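Local coordinates for uncharacterized protein SPOA0173 (Silicibacter pomeroyi, PDB 3EYT), which is of unknown function but has a thioredoxin-like fold of the AhpC/TSA family and is probably an oxidoreductase, perhaps with antioxidant activity, at residues L123-K126 / A127-R131; K84-L87 / H88-I92. One frame throughout, in Å; residues are numbered along the deposited sequence.

Contact 1 (L123-K126 / A127-R131); sequences LIDK and AGDLR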
ATOM      1  N   LEU C 123      23.325  11.125 -13.790  1.00 17.78           N
ATOM      2  CA  LEU C 123      23.486  11.729 -15.105  1.00 18.55           C
ATOM      3  C   LEU C 123      24.041  10.722 -16.079  1.00 18.50           C
ATOM      4  O   LEU C 123      25.138  10.173 -15.863  1.00 18.59           O
ATOM      5  CB  LEU C 123      24.483  12.901 -15.093  1.00 19.08           C
ATOM      6  CG  LEU C 123      24.142  14.329 -14.697  1.00 24.12           C
ATOM      7  CD1 LEU C 123      25.219  15.224 -15.350  1.00 24.55           C
ATOM      8  CD2 LEU C 123      22.741  14.760 -15.119  1.00 25.57           C
ATOM      9  N   ILE C 124      23.292  10.520 -17.157  1.00 17.28           N
ATOM     10  CA  ILE C 124      23.621   9.582 -18.210  1.00 18.43           C
ATOM     11  C   ILE C 124      23.895  10.345 -19.506  1.00 18.17           C
ATOM     12  O   ILE C 124      23.098  11.190 -19.933  1.00 17.82           O
ATOM     13  CB  ILE C 124      22.487   8.552 -18.404  1.00 18.25           C
ATOM     14  CG1 ILE C 124      22.342   7.683 -17.132  1.00 18.56           C
ATOM     15  CG2 ILE C 124      22.727   7.649 -19.635  1.00 18.95           C
ATOM     16  CD1 ILE C 124      21.033   6.923 -17.100  1.00 18.89           C
ATOM     17  N   ASP C 125      25.024  10.041 -20.128  1.00 18.66           N
ATOM     18  CA  ASP C 125      25.438  10.766 -21.327  1.00 19.00           C
ATOM     19  C   ASP C 125      24.644  10.326 -22.559  1.00 19.47           C
ATOM     20  O   ASP C 125      23.872   9.389 -22.487  1.00 19.63           O
ATOM     21  CB  ASP C 125      26.961  10.698 -21.521  1.00 18.78           C
ATOM     22  CG  ASP C 125      27.475   9.308 -21.899  1.00 21.19           C
ATOM     23  OD1 ASP C 125      26.697   8.419 -22.332  1.00 20.08           O
ATOM     24  OD2 ASP C 125      28.712   9.114 -21.788  1.00 22.58           O
ATOM     25  N   LYS C 126      24.843  11.009 -23.689  1.00 20.57           N
ATOM     26  CA  LYS C 126      24.149  10.690 -24.960  1.00 21.02           C
ATOM     27  C   LYS C 126      24.373   9.254 -25.443  1.00 21.18           C
ATOM     28  O   LYS C 126      23.599   8.727 -26.244  1.00 21.20           O
ATOM     29  CB  LYS C 126      24.627  11.635 -26.061  1.00 21.02           C
ATOM     30  CG  LYS C 126      24.384  13.065 -25.788  1.00 21.19           C
ATOM     31  CD  LYS C 126      24.696  13.868 -27.037  1.00 20.08           C
ATOM     32  CE  LYS C 126      24.721  15.307 -26.671  1.00 20.25           C
ATOM     33  NZ  LYS C 126      25.088  16.152 -27.825  1.00 20.84           N
ATOM     34  N   ALA C 127      25.448   8.630 -24.977  1.00 22.01           N
ATOM     35  CA  ALA C 127      25.767   7.259 -25.383  1.00 22.54           C
ATOM     36  C   ALA C 127      25.190   6.192 -24.446  1.00 22.52           C
ATOM     37  O   ALA C 127      25.401   5.010 -24.681  1.00 23.38           O
ATOM     38  CB  ALA C 127      27.284   7.089 -25.545  1.00 22.51           C
ATOM     39  N   GLY C 128      24.484   6.605 -23.387  1.00 22.36           N
ATOM     40  CA  GLY C 128      23.877   5.669 -22.441  1.00 21.39           C
ATOM     41  C   GLY C 128      24.760   5.299 -21.264  1.00 21.50           C
ATOM     42  O   GLY C 128      24.419   4.410 -20.468  1.00 21.66           O
ATOM     43  N   ASP C 129      25.895   5.971 -21.119  1.00 21.37           N
ATOM     44  CA  ASP C 129      26.778   5.699 -19.982  1.00 21.26           C
ATOM     45  C   ASP C 129      26.501   6.595 -18.791  1.00 20.14           C
ATOM     46  O   ASP C 129      26.253   7.802 -18.942  1.00 20.12           O
ATOM     47  CB  ASP C 129      28.255   5.854 -20.383  1.00 22.03           C
ATOM     48  CG  ASP C 129      28.714   4.774 -21.368  1.00 23.67           C
ATOM     49  OD1 ASP C 129      28.198   3.623 -21.332  1.00 22.84           O
ATOM     50  OD2 ASP C 129      29.596   5.097 -22.185  1.00 25.96           O
ATOM     51  N   LEU C 130      26.574   6.004 -17.599  1.00 19.82           N
ATOM     52  CA  LEU C 130      26.509   6.768 -16.362  1.00 19.23           C
ATOM     53  C   LEU C 130      27.770   7.618 -16.187  1.00 19.69           C
ATOM     54  O   LEU C 130      28.892   7.105 -16.270  1.00 20.16           O
ATOM     55  CB  LEU C 130      26.327   5.833 -15.167  1.00 18.51           C
ATOM     56  CG  LEU C 130      26.181   6.523 -13.811  1.00 18.19           C
ATOM     57  CD1 LEU C 130      24.875   7.307 -13.720  1.00 18.16           C
ATOM     58  CD2 LEU C 130      26.228   5.481 -12.716  1.00 18.38           C
ATOM     59  N   ARG C 131      27.588   8.908 -15.915  1.00 19.32           N
ATOM     60  CA  ARG C 131      28.700   9.841 -15.863  1.00 19.75           C
ATOM     61  C   ARG C 131      28.763  10.626 -14.557  1.00 20.32           C
ATOM     62  O   ARG C 131      29.806  11.167 -14.218  1.00 21.02           O
ATOM     63  CB  ARG C 131      28.625  10.808 -17.049  1.00 20.06           C
ATOM     64  CG  ARG C 131      28.729  10.120 -18.392  1.00 21.44           C
ATOM     65  CD  ARG C 131      30.173   9.666 -18.675  1.00 21.14           C
ATOM     66  NE  ARG C 131      31.045  10.834 -18.845  1.00 22.44           N
ATOM     67  CZ  ARG C 131      31.162  11.519 -19.980  1.00 20.02           C
ATOM     68  NH1 ARG C 131      30.480  11.160 -21.055  1.00 16.38           N
ATOM     69  NH2 ARG C 131      31.973  12.561 -20.051  1.00 19.22           N
TER
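Asp125 and Arg131 face each other across a tight beta hairpin joining strands 120-124 and 129-135 of the thioredoxin-like sheet. The link is a type I turn from Asp125 to Gly128 with a G1 bulge at Gly128, a 3:5 hairpin: Gly128 N bonds to Asp125 O (3.0 Å) and Asp125 N to Asp129 O (2.8 Å). Asp125 does most of the work with its side chain. Its CG sits between the backbone N and the carbonyl carbon (chi1 69°), which swings the carboxylate back over the turn. Asp125 OD1 accepts a bond from Asp129 N at 2.8 Å, from above the carboxylate plane, and takes a second, weak bond from Ala127 N. An aspartate suits this corner because its short arm reaches the turn amides while its other oxygen stays available. That oxygen, OD2, meets Arg131, whose bends at chi2 and chi3 (-74° and -67°) lay CG and CD along the Asp125 carboxylate and bring NH1 to OD2. The guanidinium and carboxylate planes stand nearly perpendicular, and the far amino group, NH2, has a second acidic partner in Glu153. Asp129 OD2 lies 4.1 Å from Asp125 OD2, a like-charge approach that the arginine probably eases. Gly128, at positive phi, suits the last turn position because, having no CB, it leaves the preceding carbonyl oxygen unobstructed. Ile124 and Leu130 form a non-hydrogen-bonded pair and point to the same face of the sheet; the branched Ile124 lays CG2 3.5 Å from Gly128 C. Lys126 extends away from the turn, its NZ hydrogen-bonded to the carbonyl oxygens of Leu151 and Glu153. The salt bridge itself is made by Arg131 NH1, 2.8 Å from Asp125 OD2, which lies in the guanidinium plane and offers its anti lone pair.

Contact 2 (K84-L87 / H88-I92); sequences KAFL and HEYRI
Phe86 and Tyr90, one helical turn apart, lean their rings together obliquely, with planes at 34° and centroids 4.7 Å apart. Each lies over one face of the other, displaced toward the rim, and the closest carbons are Phe86 CE1 and Tyr90 CE1 at 3.5 Å. Phe86 CG is anti to the backbone N (chi1 174°), which sends the ring out from the helix side, where Tyr90 meets it. The bump of Ile92 CD1 settles over the groove where Phe86 and Leu87 meet, 3.6 Å from Phe86 CE2, while Ile92 CG2 packs 3.8 Å from Leu87 CD2. The backbone brings it there by a Schellman motif that ends helix 80-89, the helix of a beta-alpha-beta unit. Arg91, at positive phi, is its C-prime residue and sends its own long chain outward; Arg91 N bonds to His88 O, and Ile92 N turns back to Leu87 O (3.0 Å). The flat Phe86 ring offers a face to Tyr90, the branches of Ile92 reach two neighbours at once, and Val44 and Ile48 of helix 41-57 complete the apolar hollow. On the polar flank, His88 and Glu89 meet His74 of the second subunit, whose NE2 is hydrogen-bonded to Glu89 OE1.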
ATOM      1  N   LYS C  84       0.721   8.859  -6.715  1.00 14.23           N
ATOM      2  CA  LYS C  84      -0.143   9.602  -7.648  1.00 14.97           C
ATOM      3  C   LYS C  84      -0.631  10.934  -7.027  1.00 13.42           C
ATOM      4  O   LYS C  84      -0.561  11.995  -7.665  1.00 13.12           O
ATOM      5  CB  LYS C  84      -1.343   8.729  -8.062  1.00 15.03           C
ATOM      6  CG  LYS C  84      -2.042   9.235  -9.320  1.00 19.24           C
ATOM      7  CD  LYS C  84      -3.206   8.332  -9.681  1.00 23.60           C
ATOM      8  CE  LYS C  84      -3.701   8.686 -11.055  1.00 27.87           C
ATOM      9  NZ  LYS C  84      -5.173   8.796 -10.967  1.00 30.95           N
ATOM     10  N   ALA C  85      -1.078  10.871  -5.770  1.00 12.43           N
ATOM     11  CA  ALA C  85      -1.567  12.066  -5.048  1.00 12.71           C
ATOM     12  C   ALA C  85      -0.427  13.035  -4.773  1.00 11.40           C
ATOM     13  O   ALA C  85      -0.569  14.240  -4.962  1.00 11.44           O
ATOM     14  CB  ALA C  85      -2.261  11.670  -3.760  1.00 11.98           C
ATOM     15  N   PHE C  86       0.727  12.497  -4.401  1.00 12.89           N
ATOM     16  CA  PHE C  86       1.910  13.318  -4.161  1.00 13.59           C
ATOM     17  C   PHE C  86       2.361  14.093  -5.408  1.00 14.40           C
ATOM     18  O   PHE C  86       2.684  15.304  -5.334  1.00 15.84           O
ATOM     19  CB  PHE C  86       3.045  12.407  -3.642  1.00 14.26           C
ATOM     20  CG  PHE C  86       4.353  13.107  -3.483  1.00 13.12           C
ATOM     21  CD1 PHE C  86       4.644  13.797  -2.318  1.00 13.53           C
ATOM     22  CD2 PHE C  86       5.322  13.024  -4.483  1.00 13.72           C
ATOM     23  CE1 PHE C  86       5.903  14.430  -2.152  1.00 17.16           C
ATOM     24  CE2 PHE C  86       6.567  13.665  -4.345  1.00 14.69           C
ATOM     25  CZ  PHE C  86       6.854  14.370  -3.182  1.00 13.22           C
ATOM     26  N   LEU C  87       2.378  13.411  -6.552  1.00 12.97           N
ATOM     27  CA  LEU C  87       2.763  14.056  -7.807  1.00 13.87           C
ATOM     28  C   LEU C  87       1.769  15.147  -8.188  1.00 13.73           C
ATOM     29  O   LEU C  87       2.163  16.189  -8.693  1.00 13.62           O
ATOM     30  CB  LEU C  87       2.875  13.053  -8.953  1.00 12.96           C
ATOM     31  CG  LEU C  87       3.849  11.894  -8.787  1.00 14.79           C
ATOM     32  CD1 LEU C  87       3.714  10.952  -9.955  1.00 12.39           C
ATOM     33  CD2 LEU C  87       5.264  12.446  -8.658  1.00 13.44           C
ATOM     34  N   HIS C  88       0.487  14.902  -7.945  1.00 14.22           N
ATOM     35  CA  HIS C  88      -0.533  15.929  -8.162  1.00 15.06           C
ATOM     36  C   HIS C  88      -0.318  17.171  -7.254  1.00 15.51           C
ATOM     37  O   HIS C  88      -0.171  18.304  -7.760  1.00 15.56           O
ATOM     38  CB  HIS C  88      -1.947  15.346  -7.982  1.00 14.53           C
ATOM     39  CG  HIS C  88      -3.042  16.329  -8.244  1.00 19.50           C
ATOM     40  ND1 HIS C  88      -3.695  17.008  -7.233  1.00 21.83           N
ATOM     41  CD2 HIS C  88      -3.579  16.774  -9.402  1.00 19.89           C
ATOM     42  CE1 HIS C  88      -4.596  17.819  -7.758  1.00 22.22           C
ATOM     43  NE2 HIS C  88      -4.546  17.696  -9.072  1.00 22.51           N
ATOM     44  N   GLU C  89      -0.268  16.962  -5.936  1.00 14.96           N
ATOM     45  CA  GLU C  89      -0.135  18.086  -4.971  1.00 15.37           C
ATOM     46  C   GLU C  89       1.082  18.943  -5.188  1.00 15.67           C
ATOM     47  O   GLU C  89       1.028  20.166  -5.034  1.00 15.71           O
ATOM     48  CB  GLU C  89      -0.080  17.590  -3.528  1.00 16.02           C
ATOM     49  CG  GLU C  89      -1.402  17.092  -3.029  1.00 16.86           C
ATOM     50  CD  GLU C  89      -2.449  18.164  -3.088  1.00 25.80           C
ATOM     51  OE1 GLU C  89      -3.419  18.011  -3.886  1.00 28.42           O
ATOM     52  OE2 GLU C  89      -2.278  19.185  -2.371  1.00 28.09           O
ATOM     53  N   TYR C  90       2.185  18.302  -5.542  1.00 14.77           N
ATOM     54  CA  TYR C  90       3.432  19.001  -5.739  1.00 15.31           C
ATOM     55  C   TYR C  90       3.654  19.398  -7.195  1.00 15.76           C
ATOM     56  O   TYR C  90       4.761  19.827  -7.561  1.00 16.16           O
ATOM     57  CB  TYR C  90       4.580  18.131  -5.245  1.00 13.34           C
ATOM     58  CG  TYR C  90       4.679  18.160  -3.742  1.00 16.12           C
ATOM     59  CD1 TYR C  90       3.911  17.292  -2.947  1.00 14.69           C
ATOM     60  CD2 TYR C  90       5.519  19.075  -3.111  1.00 16.04           C
ATOM     61  CE1 TYR C  90       3.984  17.356  -1.569  1.00 14.87           C
ATOM     62  CE2 TYR C  90       5.586  19.150  -1.723  1.00 13.71           C
ATOM     63  CZ  TYR C  90       4.846  18.271  -0.973  1.00 13.88           C
ATOM     64  OH  TYR C  90       4.944  18.330   0.395  1.00 13.48           O
ATOM     65  N   ARG C  91       2.635  19.202  -8.036  1.00 16.02           N
ATOM     66  CA  ARG C  91       2.728  19.537  -9.463  1.00 16.75           C
ATOM     67  C   ARG C  91       4.003  19.054 -10.165  1.00 16.63           C
ATOM     68  O   ARG C  91       4.669  19.807 -10.877  1.00 15.87           O
ATOM     69  CB  ARG C  91       2.600  21.041  -9.662  1.00 17.50           C
ATOM     70  CG  ARG C  91       1.379  21.610  -9.017  1.00 19.88           C
ATOM     71  CD  ARG C  91       1.382  23.112  -9.260  1.00 27.68           C
ATOM     72  NE  ARG C  91       0.412  23.763  -8.398  1.00 35.16           N
ATOM     73  CZ  ARG C  91       0.680  24.804  -7.612  1.00 39.75           C
ATOM     74  NH1 ARG C  91       1.900  25.344  -7.592  1.00 42.79           N
ATOM     75  NH2 ARG C  91      -0.283  25.316  -6.858  1.00 41.76           N
ATOM     76  N   ILE C  92       4.323  17.786  -9.977  1.00 17.22           N
ATOM     77  CA  ILE C  92       5.434  17.166 -10.652  1.00 17.57           C
ATOM     78  C   ILE C  92       4.883  16.576 -11.941  1.00 17.45           C
ATOM     79  O   ILE C  92       4.053  15.658 -11.904  1.00 16.86           O
ATOM     80  CB  ILE C  92       6.020  16.080  -9.766  1.00 18.62           C
ATOM     81  CG1 ILE C  92       6.554  16.738  -8.485  1.00 19.67           C
ATOM     82  CG2 ILE C  92       7.080  15.258 -10.547  1.00 18.75           C
ATOM     83  CD1 ILE C  92       6.656  15.782  -7.283  1.00 20.24           C
TER

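Contact 2 comes first along the chain, ending helix 80-89 and leading toward strand 96-99, and contact 1 follows it, turning strand 120-124 into strand 129-135. Their centres lie about 28 Å apart, on opposite sides of the chain's centre, and their nearest atoms are about 16 Å apart, so they do not touch. The mixed sheet connects them: the hairpin belongs to it directly, whereas the helix crosses between its parallel strands 63-69 and 96-99. The two also differ in surroundings. The hairpin residues meet none of the other chains in the assembly, but the helix end packs against a second subunit and so forms part of the interface between the two subunits.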